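Local coordinates for protein salmonella plasmid virulence: SpvB (Salmonella typhimurium, PDB 6P0X) that catalyses, probably, the ADP-ribosylation of an arginine of host actin, blocking filament assembly, as a secreted toxin of which this chain is the N-terminal domain, at residues H181-Y186 with V235-T240; P256-Q261 with E301-V306; Q268-L273 with E279-R284; E312-P317 with Q321-R326. All blocks are in the same frame, centred on the assembly; numbering follows the deposited sequence.

Contact 1 (H181-Y186 with V235-T240); sequences HIYYSY and VQWLFT
In the large antiparallel beta region of the N-terminal domain, Trp-237, just before the corner the chain turns at Leu-238, reaches across the intervening strand 215-218 to touch His-181 and Tyr-183 of strand 181-188. Strands 181-188 and 237-244 both pair with 215-218, so the indole spans a neighbour and meets the second strand over. On the near strand the alternation of an extended chain is at work: His-181 and Tyr-183 start out toward the indole, while Ile-182 between them turns the other way. The six-membered part of the indole does the touching. Its CZ2 lies 3.6 Å from CB of Tyr-183, and its CH2 comes within 3.9 Å of CB of His-181. Backbone O of His-181 sits 3.8 Å from CZ3 of Trp-237, at the ring edge and near its plane. The indole is directed there by a first torsion that puts CG anti to its carbonyl carbon (chi1 -56°). From its own segment, CG2 of Val-235 rests on one face, and Gln-215 packs against the ring as well. Beyond CB, the His-181 ring leads away: ND1 bonds to Glu-173, NE2 to the carbonyl of Ala-222, and the imidazole stacks with Tyr-226. With an acceptor at each nitrogen the ring is probably doubly protonated. Toward Trp-237, then, both partners present mainly their CB atoms, and the buried join rests on van der Waals fit, while the imidazole of His-181 finds its hydrogen bonds elsewhere.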
# COMPACT_ATOMS: atom_id res chain seq x y z
N HIS A 181 6.38 9.16 11.91
CA HIS A 181 6.32 8.56 10.59
C HIS A 181 5.56 7.23 10.60
O HIS A 181 5.47 6.55 11.62
CB HIS A 181 7.72 8.33 10.02
CG HIS A 181 8.50 9.58 9.80
ND1 HIS A 181 8.86 10.02 8.54
CD2 HIS A 181 9.00 10.49 10.67
CE1 HIS A 181 9.54 11.15 8.64
NE2 HIS A 181 9.64 11.46 9.92
N ILE A 182 5.01 6.90 9.44
CA ILE A 182 4.51 5.57 9.12
C ILE A 182 5.05 5.18 7.75
O ILE A 182 4.93 5.95 6.80
CB ILE A 182 2.97 5.50 9.12
CG1 ILE A 182 2.40 5.88 10.48
CG2 ILE A 182 2.50 4.11 8.75
CD1 ILE A 182 0.89 5.95 10.48
N TYR A 183 5.65 4.00 7.66
CA TYR A 183 6.27 3.52 6.43
C TYR A 183 5.62 2.21 6.00
O TYR A 183 5.56 1.25 6.79
CB TYR A 183 7.78 3.34 6.63
CG TYR A 183 8.50 2.70 5.46
CD1 TYR A 183 8.44 3.26 4.19
CD2 TYR A 183 9.27 1.56 5.64
CE1 TYR A 183 9.10 2.68 3.12
CE2 TYR A 183 9.94 0.97 4.57
CZ TYR A 183 9.85 1.54 3.32
OH TYR A 183 10.51 0.97 2.25
N TYR A 184 5.15 2.17 4.76
CA TYR A 184 4.44 1.02 4.21
C TYR A 184 5.35 0.27 3.25
O TYR A 184 5.97 0.89 2.37
CB TYR A 184 3.16 1.46 3.49
CG TYR A 184 2.17 2.18 4.37
CD1 TYR A 184 2.30 3.54 4.63
CD2 TYR A 184 1.10 1.51 4.95
CE1 TYR A 184 1.40 4.21 5.43
CE2 TYR A 184 0.19 2.17 5.76
CZ TYR A 184 0.35 3.52 5.99
OH TYR A 184 -0.54 4.19 6.80
N SER A 185 5.44 -1.04 3.41
CA SER A 185 6.20 -1.91 2.53
C SER A 185 5.26 -2.85 1.79
O SER A 185 4.31 -3.37 2.38
CB SER A 185 7.25 -2.73 3.29
OG SER A 185 8.03 -1.91 4.14
N TYR A 186 5.53 -3.08 0.51
CA TYR A 186 4.71 -3.95 -0.31
C TYR A 186 5.58 -5.01 -0.98
O TYR A 186 6.75 -4.77 -1.29
CB TYR A 186 3.94 -3.16 -1.38
CG TYR A 186 3.08 -2.05 -0.82
CD1 TYR A 186 3.59 -0.77 -0.64
CD2 TYR A 186 1.76 -2.29 -0.46
CE1 TYR A 186 2.80 0.25 -0.12
CE2 TYR A 186 0.96 -1.28 0.05
CZ TYR A 186 1.49 -0.01 0.22
OH TYR A 186 0.71 1.00 0.73
N VAL A 235 16.03 3.81 9.79
CA VAL A 235 15.68 4.31 11.12
C VAL A 235 15.24 3.14 11.99
O VAL A 235 14.94 2.05 11.50
CB VAL A 235 14.57 5.38 11.08
CG1 VAL A 235 14.93 6.51 10.13
CG2 VAL A 235 13.25 4.75 10.70
N GLN A 236 15.19 3.38 13.30
CA GLN A 236 14.74 2.38 14.25
C GLN A 236 13.23 2.52 14.45
O GLN A 236 12.75 3.57 14.90
CB GLN A 236 15.46 2.54 15.59
CG GLN A 236 14.88 1.70 16.71
CD GLN A 236 15.52 2.00 18.06
OE1 GLN A 236 16.44 2.81 18.15
NE2 GLN A 236 15.03 1.35 19.11
N TRP A 237 12.50 1.46 14.12
CA TRP A 237 11.06 1.42 14.34
C TRP A 237 10.76 0.64 15.61
O TRP A 237 11.41 -0.37 15.91
CB TRP A 237 10.34 0.76 13.16
CG TRP A 237 10.59 1.41 11.84
CD1 TRP A 237 11.43 0.96 10.86
CD2 TRP A 237 10.00 2.61 11.34
NE1 TRP A 237 11.39 1.81 9.78
CE2 TRP A 237 10.52 2.83 10.05
CE3 TRP A 237 9.08 3.52 11.86
CZ2 TRP A 237 10.16 3.93 9.27
CZ3 TRP A 237 8.71 4.61 11.08
CH2 TRP A 237 9.25 4.80 9.80
N LEU A 238 9.76 1.11 16.36
CA LEU A 238 9.31 0.41 17.56
C LEU A 238 8.18 -0.57 17.28
O LEU A 238 8.01 -1.53 18.05
CB LEU A 238 8.87 1.41 18.62
CG LEU A 238 9.97 2.34 19.15
CD1 LEU A 238 9.44 3.22 20.28
CD2 LEU A 238 11.18 1.54 19.60
N PHE A 239 7.41 -0.37 16.21
CA PHE A 239 6.21 -1.16 15.95
C PHE A 239 6.20 -1.62 14.50
O PHE A 239 6.53 -0.85 13.59
CB PHE A 239 4.94 -0.34 16.25
CG PHE A 239 4.95 0.32 17.60
CD1 PHE A 239 4.92 -0.43 18.76
CD2 PHE A 239 4.99 1.70 17.70
CE1 PHE A 239 4.93 0.18 20.00
CE2 PHE A 239 5.00 2.32 18.94
CZ PHE A 239 4.97 1.56 20.09
N THR A 240 5.80 -2.87 14.28
CA THR A 240 5.67 -3.42 12.93
C THR A 240 4.38 -4.21 12.83
O THR A 240 4.21 -5.21 13.54
CB THR A 240 6.87 -4.30 12.56
OG1 THR A 240 8.09 -3.60 12.81
CG2 THR A 240 6.80 -4.68 11.09

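Contact 2 (P256-Q261 with E301-V306); sequences PAFTAQ and EADTLV
Asp-303, Phe-258 and Leu-305 bury most of the surface where the loop 256-261 folds back onto the strand 304-314 and the turn leading into it. That strand pairs antiparallel with 288-293, and the loop follows strand 237-244, so the contact packs a long connection against the beta structure beside it. The carboxylate of Asp-303 lies over one face of the Phe-258 ring, the two planes only 25° apart. It is offset toward the rim, with OD2 of Asp-303 3.4 Å from CD2 of Phe-258 and OD1 standing 3.6 Å above the ring plane. A carboxylate over the pi face is probably mildly unfavourable electrostatically, so the stack is likely held by dispersion and by the neighbours; OD1 also takes a weak hydrogen bond from His-294. The Phe-258 ring is swung toward Asp-303 by a first torsion that sets CG opposite the backbone N (chi1 -176°). It meets the rings of Phe-292 and His-294 edge-to-face, while its backbone O is tied to Arg-248. Leu-305 points the same way as Asp-303, two residues along the extended chain, and reaches Pro-256, two residues before Phe-258, crossing it at about a right angle. There a single branch makes the touch: CD2 of Leu-305 lies 3.7 Å from CD of the proline ring and 4.0 Å from backbone O of Pro-256.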
# COMPACT_ATOMS: atom_id res chain seq x y z
N PRO A 256 4.27 -17.57 14.88
CA PRO A 256 5.01 -17.17 13.67
C PRO A 256 6.19 -16.25 13.98
O PRO A 256 6.08 -15.31 14.78
CB PRO A 256 3.96 -16.44 12.83
CG PRO A 256 2.88 -16.03 13.79
CD PRO A 256 3.05 -16.77 15.09
N ALA A 257 7.32 -16.53 13.33
CA ALA A 257 8.53 -15.74 13.50
C ALA A 257 8.43 -14.43 12.72
O ALA A 257 7.64 -14.28 11.79
CB ALA A 257 9.75 -16.53 13.03
N PHE A 258 9.26 -13.46 13.13
CA PHE A 258 9.23 -12.15 12.48
C PHE A 258 9.69 -12.23 11.03
O PHE A 258 9.07 -11.62 10.14
CB PHE A 258 10.10 -11.16 13.25
CG PHE A 258 10.07 -9.76 12.70
CD1 PHE A 258 8.91 -9.01 12.76
CD2 PHE A 258 11.20 -9.20 12.13
CE1 PHE A 258 8.86 -7.72 12.25
CE2 PHE A 258 11.16 -7.91 11.61
CZ PHE A 258 9.99 -7.17 11.68
N THR A 259 10.76 -12.97 10.76
CA THR A 259 11.29 -13.12 9.41
C THR A 259 10.81 -14.43 8.82
O THR A 259 10.95 -15.49 9.45
CB THR A 259 12.82 -13.07 9.41
OG1 THR A 259 13.26 -11.76 9.82
CG2 THR A 259 13.36 -13.35 8.02
N ALA A 260 10.26 -14.37 7.61
CA ALA A 260 9.70 -15.56 6.98
C ALA A 260 10.80 -16.49 6.52
O ALA A 260 11.77 -16.07 5.88
CB ALA A 260 8.81 -15.15 5.81
N GLN A 261 10.65 -17.78 6.83
CA GLN A 261 11.58 -18.81 6.38
C GLN A 261 11.10 -19.53 5.13
O GLN A 261 11.92 -20.18 4.46
CB GLN A 261 11.83 -19.83 7.49
N GLU A 301 15.27 -9.02 23.11
CA GLU A 301 15.09 -9.63 21.80
C GLU A 301 14.71 -8.54 20.81
O GLU A 301 14.05 -7.56 21.16
CB GLU A 301 14.03 -10.74 21.82
CG GLU A 301 12.65 -10.28 22.24
CD GLU A 301 11.63 -11.41 22.26
OE1 GLU A 301 11.98 -12.53 21.84
OE2 GLU A 301 10.49 -11.17 22.70
N ALA A 302 15.12 -8.73 19.55
CA ALA A 302 14.87 -7.73 18.53
C ALA A 302 13.38 -7.60 18.22
O ALA A 302 12.88 -6.49 18.01
CB ALA A 302 15.65 -8.06 17.26
N ASP A 303 12.66 -8.72 18.19
CA ASP A 303 11.27 -8.75 17.74
C ASP A 303 10.42 -9.50 18.74
O ASP A 303 10.75 -10.63 19.13
CB ASP A 303 11.17 -9.40 16.36
CG ASP A 303 12.27 -8.96 15.42
OD1 ASP A 303 12.39 -7.74 15.17
OD2 ASP A 303 13.04 -9.82 14.94
N THR A 304 9.32 -8.87 19.18
CA THR A 304 8.42 -9.44 20.18
C THR A 304 7.01 -9.47 19.62
O THR A 304 6.40 -8.41 19.41
CB THR A 304 8.47 -8.64 21.48
OG1 THR A 304 9.79 -8.70 22.04
CG2 THR A 304 7.47 -9.20 22.48
N LEU A 305 6.48 -10.67 19.40
CA LEU A 305 5.10 -10.81 18.94
C LEU A 305 4.15 -10.59 20.11
O LEU A 305 4.28 -11.23 21.16
CB LEU A 305 4.89 -12.20 18.34
CG LEU A 305 3.46 -12.57 17.94
CD1 LEU A 305 2.94 -11.63 16.87
CD2 LEU A 305 3.38 -14.02 17.49
N VAL A 306 3.19 -9.69 19.92
CA VAL A 306 2.24 -9.36 20.97
C VAL A 306 0.82 -9.79 20.63
O VAL A 306 0.04 -10.08 21.54
CB VAL A 306 2.30 -7.85 21.31
CG1 VAL A 306 3.73 -7.44 21.63
CG2 VAL A 306 1.74 -7.03 20.18

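Contact 3 (Q268-L273 with E279-R284); sequences QDPFSL and EIRLHR
Phe-271 and Leu-282 form the apolar centre of this two-stranded antiparallel hairpin, lying side by side and pointing the same way. The phenyl group takes the crowded position between its backbone N and carbonyl carbon (chi1 64°), which lays one ring face over CB of Leu-282. Its CZ comes 3.9 Å from CD2 of that leucine. Leu-273 and Ile-280 continue the same face, with CD1 of Leu-273 4.2 Å from CD1 of Leu-282. Between the strands, Leu-282 N bonds to Phe-271 O at 2.9 Å, and Leu-273 and Ile-280 exchange a pair of backbone hydrogen bonds. Ser-272 and Arg-281, a non-hydrogen-bonded pair, turn to the opposite, polar face. There Ser-272 OG accepts from Arg-281 NH1 at 2.8 Å, nearly in the guanidinium plane, and donates to the anti lone pair of Glu-279 OE1 at 2.7 Å. This relay fixes the hydroxyl's rotation. Glu-279 OE1 also forms a salt bridge with Arg-203, and Arg-281 NE one with Glu-200. Pro-270 CB packs over the guanidinium face of Arg-281, whose NH2 gives a hydrogen bond of 3.1 Å to a water that weakly reaches Pro-270 O. In the chain the hairpin falls between strands 237-244 and 288-293, yet it makes a small sheet of its own; its Leu-273 and Ile-280 border a bound acrylic acid, and His-283 pairs with Arg-267 through the backbone.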
# COMPACT_ATOMS: atom_id res chain seq x y z
N GLN A 268 -6.16 -21.39 -4.11
CA GLN A 268 -6.86 -22.31 -5.00
C GLN A 268 -7.66 -21.59 -6.08
O GLN A 268 -8.03 -22.21 -7.08
CB GLN A 268 -7.80 -23.21 -4.20
CG GLN A 268 -7.09 -24.24 -3.36
CD GLN A 268 -8.06 -25.11 -2.59
OE1 GLN A 268 -9.07 -25.55 -3.12
NE2 GLN A 268 -7.74 -25.37 -1.32
N ASP A 269 -7.95 -20.30 -5.89
CA ASP A 269 -8.80 -19.53 -6.80
C ASP A 269 -8.07 -18.32 -7.38
O ASP A 269 -8.50 -17.18 -7.20
CB ASP A 269 -10.08 -19.10 -6.09
CG ASP A 269 -9.81 -18.19 -4.89
OD1 ASP A 269 -8.75 -18.33 -4.24
OD2 ASP A 269 -10.66 -17.31 -4.63
N PRO A 270 -6.98 -18.53 -8.11
CA PRO A 270 -6.26 -17.39 -8.68
C PRO A 270 -7.08 -16.76 -9.80
O PRO A 270 -7.87 -17.42 -10.48
CB PRO A 270 -4.97 -18.01 -9.22
CG PRO A 270 -5.33 -19.42 -9.53
CD PRO A 270 -6.48 -19.82 -8.65
N PHE A 271 -6.88 -15.45 -9.98
CA PHE A 271 -7.62 -14.73 -11.01
C PHE A 271 -6.79 -13.54 -11.48
O PHE A 271 -5.83 -13.13 -10.83
CB PHE A 271 -8.99 -14.25 -10.50
CG PHE A 271 -8.91 -13.25 -9.38
CD1 PHE A 271 -8.78 -13.67 -8.07
CD2 PHE A 271 -8.98 -11.89 -9.65
CE1 PHE A 271 -8.71 -12.75 -7.04
CE2 PHE A 271 -8.91 -10.96 -8.62
CZ PHE A 271 -8.77 -11.40 -7.31
N SER A 272 -7.19 -12.99 -12.63
CA SER A 272 -6.48 -11.88 -13.23
C SER A 272 -7.43 -10.72 -13.51
O SER A 272 -8.61 -10.92 -13.82
CB SER A 272 -5.79 -12.31 -14.54
OG SER A 272 -4.71 -13.18 -14.27
N LEU A 273 -6.89 -9.51 -13.40
CA LEU A 273 -7.59 -8.26 -13.65
C LEU A 273 -6.94 -7.54 -14.82
O LEU A 273 -5.71 -7.57 -14.97
CB LEU A 273 -7.58 -7.36 -12.41
CG LEU A 273 -8.11 -8.00 -11.12
CD1 LEU A 273 -7.72 -7.17 -9.91
CD2 LEU A 273 -9.63 -8.16 -11.20
N GLU A 279 -2.03 -7.22 -17.38
CA GLU A 279 -2.50 -8.28 -16.51
C GLU A 279 -2.04 -8.03 -15.08
O GLU A 279 -0.89 -7.67 -14.83
CB GLU A 279 -2.00 -9.64 -17.00
CG GLU A 279 -2.37 -10.82 -16.08
CD GLU A 279 -2.27 -12.18 -16.78
OE1 GLU A 279 -2.82 -13.17 -16.24
OE2 GLU A 279 -1.62 -12.26 -17.84
N ILE A 280 -2.97 -8.21 -14.14
CA ILE A 280 -2.67 -8.19 -12.71
C ILE A 280 -3.23 -9.48 -12.15
O ILE A 280 -4.45 -9.63 -12.00
CB ILE A 280 -3.28 -6.97 -12.01
CG1 ILE A 280 -2.76 -5.67 -12.63
CG2 ILE A 280 -2.98 -7.02 -10.52
CD1 ILE A 280 -3.32 -4.43 -11.97
N ARG A 281 -2.36 -10.44 -11.85
CA ARG A 281 -2.77 -11.75 -11.38
C ARG A 281 -2.55 -11.86 -9.88
O ARG A 281 -1.54 -11.37 -9.35
CB ARG A 281 -1.99 -12.85 -12.11
CG ARG A 281 -2.48 -14.27 -11.84
CD ARG A 281 -2.23 -15.17 -13.04
NE ARG A 281 -2.80 -16.51 -12.87
CZ ARG A 281 -4.08 -16.81 -13.07
NH1 ARG A 281 -4.94 -15.86 -13.43
NH2 ARG A 281 -4.50 -18.05 -12.91
N LEU A 282 -3.50 -12.49 -9.19
CA LEU A 282 -3.43 -12.65 -7.74
C LEU A 282 -3.34 -14.13 -7.39
O LEU A 282 -4.23 -14.91 -7.73
CB LEU A 282 -4.65 -12.02 -7.05
CG LEU A 282 -4.57 -10.51 -6.78
CD1 LEU A 282 -4.92 -9.73 -8.04
CD2 LEU A 282 -5.47 -10.11 -5.62
N HIS A 283 -2.26 -14.50 -6.71
CA HIS A 283 -2.05 -15.87 -6.25
C HIS A 283 -2.10 -15.99 -4.74
O HIS A 283 -2.03 -17.11 -4.22
CB HIS A 283 -0.71 -16.41 -6.75
CG HIS A 283 -0.66 -16.70 -8.22
ND1 HIS A 283 -1.34 -17.76 -8.78
CD2 HIS A 283 -0.01 -16.08 -9.23
CE1 HIS A 283 -1.11 -17.78 -10.09
NE2 HIS A 283 -0.30 -16.77 -10.38
N ARG A 284 -2.22 -14.88 -4.01
CA ARG A 284 -1.99 -14.89 -2.57
C ARG A 284 -3.26 -14.55 -1.81
O ARG A 284 -4.15 -13.84 -2.32
CB ARG A 284 -0.88 -13.89 -2.19
CG ARG A 284 0.39 -14.02 -3.02
CD ARG A 284 0.86 -15.46 -3.12
NE ARG A 284 1.74 -15.65 -4.28
CZ ARG A 284 2.32 -16.81 -4.60
NH1 ARG A 284 3.10 -16.88 -5.67
NH2 ARG A 284 2.13 -17.89 -3.85
O HOH W 1 -7.43 -18.44 -13.74

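Contact 4 (E312-P317 with Q321-R326); sequences EYDENP and QLCAAR. With AKR (acrylic acid), chain E.
Strands 304-314 and 321-328 run antiparallel as a beta hairpin, and a classic beta bulge shifts their register by one where Cys-323 and Ala-324 both face Glu-312. Glu-312 O is consequently gripped twice, by Cys-323 N at 2.8 Å and by Ala-324 N at 3.0 Å; the first donor lies in the carbonyl plane, the second is tilted out of it. Glu-312 N returns an almost straight bond to Ala-324 O, and nearer the turn Asp-314 and Gln-321 exchange backbone hydrogen bonds in both directions. On one face of the hairpin, Leu-322 makes a CH-pi contact with Tyr-313: its CD1 stands over the ring, 4.1 Å from the centroid and 17° off the normal. That branch gets there because CG of Leu-322 is anti to its own backbone N (chi1 176°). The phenol end of Tyr-313 is held beyond the hairpin, OH to the carbonyl of Cys-286. The opposite face carries Glu-312, Asp-314 and Ala-324, and the extra bulge residue Cys-323 leans in among them. Its CB lies 3.6 Å from Asp-314 OD2, and its SG 3.9 Å from CB of Glu-312. Arg-326, whose side chain also packs on Pro-252, keeps NE 4.2 Å from Glu-312 OE2, too far for a salt bridge but near enough that it may bias the carboxylate toward its charged form. On this surface a small molecule has settled: Glu-312 OE2 comes within 3.0 Å of carboxyl O of a bound acrylic acid, so one of the two carboxyl groups is probably protonated.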
# COMPACT_ATOMS: atom_id res chain seq x y z
N GLU A 312 -9.29 -17.75 9.08
CA GLU A 312 -9.63 -19.05 8.53
C GLU A 312 -10.55 -18.84 7.33
O GLU A 312 -11.54 -18.10 7.43
CB GLU A 312 -10.31 -19.93 9.58
CG GLU A 312 -9.51 -20.12 10.86
CD GLU A 312 -10.22 -21.01 11.85
OE1 GLU A 312 -10.71 -22.09 11.44
OE2 GLU A 312 -10.29 -20.64 13.04
N TYR A 313 -10.23 -19.53 6.23
CA TYR A 313 -10.92 -19.37 4.96
C TYR A 313 -11.56 -20.69 4.54
O TYR A 313 -11.07 -21.77 4.86
CB TYR A 313 -9.96 -18.95 3.84
CG TYR A 313 -9.43 -17.55 3.94
CD1 TYR A 313 -10.13 -16.48 3.41
CD2 TYR A 313 -8.20 -17.30 4.53
CE1 TYR A 313 -9.64 -15.19 3.48
CE2 TYR A 313 -7.69 -16.02 4.60
CZ TYR A 313 -8.42 -14.97 4.08
OH TYR A 313 -7.93 -13.69 4.15
N ASP A 314 -12.66 -20.57 3.80
CA ASP A 314 -13.18 -21.69 3.02
C ASP A 314 -12.52 -21.59 1.65
O ASP A 314 -12.89 -20.75 0.84
CB ASP A 314 -14.70 -21.61 2.91
CG ASP A 314 -15.41 -21.95 4.20
OD1 ASP A 314 -14.91 -22.83 4.95
OD2 ASP A 314 -16.46 -21.34 4.48
N GLU A 315 -11.53 -22.45 1.40
CA GLU A 315 -10.79 -22.40 0.15
C GLU A 315 -11.32 -23.45 -0.81
O GLU A 315 -11.48 -24.62 -0.45
CB GLU A 315 -9.29 -22.63 0.33
CG GLU A 315 -8.50 -21.42 0.76
CD GLU A 315 -7.04 -21.54 0.33
OE1 GLU A 315 -6.18 -21.79 1.20
OE2 GLU A 315 -6.77 -21.41 -0.88
N ASN A 316 -11.57 -23.02 -2.04
CA ASN A 316 -11.96 -23.92 -3.12
C ASN A 316 -11.58 -23.24 -4.44
O ASN A 316 -11.31 -22.04 -4.47
CB ASN A 316 -13.46 -24.24 -3.06
CG ASN A 316 -14.34 -23.05 -3.36
OD1 ASN A 316 -14.33 -22.50 -4.46
ND2 ASN A 316 -15.12 -22.63 -2.36
N PRO A 317 -11.52 -24.00 -5.54
CA PRO A 317 -11.11 -23.39 -6.81
C PRO A 317 -12.08 -22.35 -7.35
O PRO A 317 -11.67 -21.53 -8.18
CB PRO A 317 -11.00 -24.59 -7.76
CG PRO A 317 -10.79 -25.77 -6.86
CD PRO A 317 -11.58 -25.47 -5.63
N GLN A 321 -13.66 -17.80 0.64
CA GLN A 321 -14.48 -16.98 1.52
C GLN A 321 -13.94 -17.07 2.94
O GLN A 321 -13.71 -18.17 3.45
CB GLN A 321 -15.95 -17.42 1.49
CG GLN A 321 -16.89 -16.52 2.26
CD GLN A 321 -17.11 -15.19 1.57
OE1 GLN A 321 -17.30 -15.14 0.35
NE2 GLN A 321 -17.08 -14.10 2.33
N LEU A 322 -13.77 -15.92 3.58
CA LEU A 322 -13.35 -15.90 4.97
C LEU A 322 -14.46 -16.46 5.84
O LEU A 322 -15.62 -16.05 5.74
CB LEU A 322 -13.01 -14.48 5.42
CG LEU A 322 -12.64 -14.36 6.90
CD1 LEU A 322 -11.17 -14.69 7.11
CD2 LEU A 322 -12.98 -12.98 7.45
N CYS A 323 -14.12 -17.41 6.70
CA CYS A 323 -15.11 -18.03 7.56
C CYS A 323 -14.89 -17.78 9.04
O CYS A 323 -15.86 -17.83 9.80
CB CYS A 323 -15.17 -19.55 7.30
SG CYS A 323 -13.66 -20.45 7.67
N ALA A 324 -13.66 -17.50 9.48
CA ALA A 324 -13.47 -17.27 10.91
C ALA A 324 -12.26 -16.38 11.14
O ALA A 324 -11.40 -16.23 10.27
CB ALA A 324 -13.30 -18.59 11.68
N ALA A 325 -12.21 -15.77 12.32
CA ALA A 325 -11.07 -14.95 12.71
C ALA A 325 -10.97 -14.91 14.22
O ALA A 325 -11.99 -14.89 14.91
CB ALA A 325 -11.20 -13.53 12.15
N ARG A 326 -9.74 -14.90 14.73
CA ARG A 326 -9.54 -14.73 16.17
C ARG A 326 -8.12 -14.25 16.44
O ARG A 326 -7.22 -14.46 15.63
CB ARG A 326 -9.81 -16.03 16.94
CG ARG A 326 -9.39 -17.27 16.19
CD ARG A 326 -8.38 -18.08 16.97
NE ARG A 326 -8.01 -19.28 16.24
CZ ARG A 326 -7.43 -20.34 16.79
NH1 ARG A 326 -7.15 -20.35 18.09
NH2 ARG A 326 -7.13 -21.39 16.04
CA AKR E . -14.20 -22.75 13.94
CB AKR E . -15.30 -23.25 14.47
C AKR E . -12.97 -22.51 14.81
O AKR E . -12.50 -21.35 14.96
OXT AKR E . -12.41 -23.49 15.38

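How the contacts relate
Contact 1 is the buried one of the four; contacts 2 and 3 are partly buried, and contact 4 lies on the surface. Chemistry follows place: contacts 1 and 2 join parts distant in sequence mainly through side-chain packing, whereas contacts 3 and 4 are hairpins knit by backbone hydrogen bonds. Strand 304-314 serves contact 2 at its start and contact 4 at its end. Contacts 1 and 2 meet where Thr-240 CG2 packs 3.9 Å from Phe-258 CE1. Contact 3 is nested in the chain loop closed by contact 2, yet it touches contact 4, where Gln-268 N probably hydrogen-bonds to Glu-315 OE2. Contacts 3 and 4 each border a different acrylic acid.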